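Local atomic coordinates of MFP2b (Ascaris suum, PDB entry 2BJR), a protein that probably enhances polymerization of the major sperm protein during amoeboid motility of nematode sperm, and binds a zinc ion. Residues A[316-320]-A[321-325]. Residues are numbered along the deposited sequence; the frame is centred on the assembly and turned at random.
Sequences VLIVD and GKEIL
Val-319 and Lys-322 grip each other through two backbone hydrogen bonds: Val-319 N gives to Lys-322 O at 2.9 Å, and Lys-322 N returns a bond to Val-319 O at 3.0 Å. The return bond, which closes the turn, does not lie on a lone pair of Val-319 O. A second reciprocal pair joins Leu-317 and Ile-324, with Leu-317 N to Ile-324 O at 2.9 Å and the less straight Ile-324 N to Leu-317 O (136° at the hydrogen). Between these pairs, Ile-318 CA sits 3.2 Å from Lys-322 O in a CA-H...O contact. The paired strands, 313-319 and 322-329 of an antiparallel sheet, form a beta hairpin whose two-residue loop, Asp-320 and Gly-321, both at positive phi, makes a type I' turn from Val-319 to Lys-322. Alternation then sorts the side chains. On one face Ile-318 and Glu-323 run side by side, CD1 of the isoleucine 3.8 Å from CG of the glutamate, whose carboxylate continues to a salt bridge with Arg-216. Further from the turn, the side chains of Val-316 and Leu-325 cross at about a right angle, with CG2 of the valine 4.1 Å from CD1 of the leucine, and both residues touch Trp-286. On the other face Ile-324 holds CG1 anti to its nitrogen (chi1 -180°), which turns CG2 toward Val-319 CG2, 4.0 Å away, while Ile-337 of strand 334-339 packs against both residues.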
loop_
_atom_site.group_PDB
_atom_site.type_symbol
_atom_site.label_atom_id
_atom_site.label_comp_id
_atom_site.label_asym_id
_atom_site.label_seq_id
_atom_site.Cartn_x
_atom_site.Cartn_y
_atom_site.Cartn_z
ATOM N N VAL A 316 -9.669 -17.181 6.086
ATOM C CA VAL A 316 -9.266 -18.544 6.273
ATOM C C VAL A 316 -10.425 -19.414 5.779
ATOM O O VAL A 316 -11.567 -19.267 6.244
ATOM C CB VAL A 316 -9.018 -18.819 7.769
ATOM C CG1 VAL A 316 -8.673 -20.253 7.991
ATOM C CG2 VAL A 316 -7.918 -17.910 8.312
ATOM N N LEU A 317 -10.126 -20.299 4.843
ATOM C CA LEU A 317 -11.058 -21.269 4.296
ATOM C C LEU A 317 -10.908 -22.584 5.040
ATOM O O LEU A 317 -9.833 -22.890 5.549
ATOM C CB LEU A 317 -10.741 -21.542 2.823
ATOM C CG LEU A 317 -11.213 -20.516 1.794
ATOM C CD1 LEU A 317 -10.516 -19.211 2.008
ATOM C CD2 LEU A 317 -11.006 -21.047 0.390
ATOM N N ILE A 318 -11.993 -23.354 5.086
ATOM C CA ILE A 318 -11.949 -24.735 5.541
ATOM C C ILE A 318 -12.017 -25.652 4.327
ATOM O O ILE A 318 -13.028 -25.681 3.637
ATOM C CB ILE A 318 -13.144 -25.050 6.475
ATOM C CG1 ILE A 318 -13.195 -24.080 7.646
ATOM C CG2 ILE A 318 -13.080 -26.491 6.953
ATOM C CD1 ILE A 318 -11.933 -24.027 8.474
ATOM N N VAL A 319 -10.930 -26.360 4.059
ATOM C CA VAL A 319 -10.766 -27.219 2.898
ATOM C C VAL A 319 -10.277 -28.586 3.380
ATOM O O VAL A 319 -9.221 -28.694 4.028
ATOM C CB VAL A 319 -9.711 -26.626 1.935
ATOM C CG1 VAL A 319 -9.390 -27.603 0.756
ATOM C CG2 VAL A 319 -10.171 -25.339 1.420
ATOM N N ASP A 320 -11.044 -29.637 3.092
ATOM C CA ASP A 320 -10.668 -30.976 3.528
ATOM C C ASP A 320 -10.604 -30.991 5.056
ATOM O O ASP A 320 -9.756 -31.644 5.635
ATOM C CB ASP A 320 -9.295 -31.387 2.942
ATOM C CG ASP A 320 -9.324 -31.626 1.418
ATOM O OD1 ASP A 320 -10.437 -31.765 0.841
ATOM O OD2 ASP A 320 -8.263 -31.685 0.725
ATOM N N GLY A 321 -11.475 -30.249 5.716
ATOM C CA GLY A 321 -11.449 -30.150 7.169
ATOM C C GLY A 321 -10.283 -29.379 7.794
ATOM O O GLY A 321 -10.176 -29.302 9.008
ATOM N N LYS A 322 -9.440 -28.759 6.971
ATOM C CA LYS A 322 -8.260 -28.028 7.444
ATOM C C LYS A 322 -8.407 -26.530 7.176
ATOM O O LYS A 322 -9.122 -26.116 6.261
ATOM C CB LYS A 322 -7.025 -28.539 6.711
ATOM C CG LYS A 322 -6.736 -30.040 6.929
ATOM C CD LYS A 322 -6.520 -30.332 8.418
ATOM C CE LYS A 322 -6.063 -31.777 8.660
ATOM N NZ LYS A 322 -5.810 -32.037 10.096
ATOM N N GLU A 323 -7.711 -25.752 7.985
ATOM C CA GLU A 323 -7.701 -24.294 7.936
ATOM C C GLU A 323 -6.567 -23.811 7.044
ATOM O O GLU A 323 -5.465 -24.302 7.174
ATOM C CB GLU A 323 -7.462 -23.765 9.323
ATOM C CG GLU A 323 -8.590 -24.082 10.300
ATOM C CD GLU A 323 -8.175 -24.051 11.747
ATOM O OE1 GLU A 323 -6.973 -24.062 12.040
ATOM O OE2 GLU A 323 -9.093 -24.008 12.599
ATOM N N ILE A 324 -6.832 -22.822 6.193
ATOM C CA ILE A 324 -5.856 -22.354 5.205
ATOM C C ILE A 324 -6.182 -20.938 4.772
ATOM O O ILE A 324 -7.308 -20.634 4.392
ATOM C CB ILE A 324 -5.770 -23.319 4.023
ATOM C CG1 ILE A 324 -4.749 -22.855 2.968
ATOM C CG2 ILE A 324 -7.128 -23.523 3.372
ATOM C CD1 ILE A 324 -3.366 -22.909 3.461
ATOM N N LEU A 325 -5.177 -20.059 4.838
ATOM C CA LEU A 325 -5.364 -18.655 4.561
ATOM C C LEU A 325 -5.328 -18.322 3.049
ATOM O O LEU A 325 -4.358 -18.646 2.342
ATOM C CB LEU A 325 -4.313 -17.848 5.303
ATOM C CG LEU A 325 -4.326 -16.348 5.120
ATOM C CD1 LEU A 325 -5.635 -15.771 5.623
ATOM C CD2 LEU A 325 -3.175 -15.626 5.812
#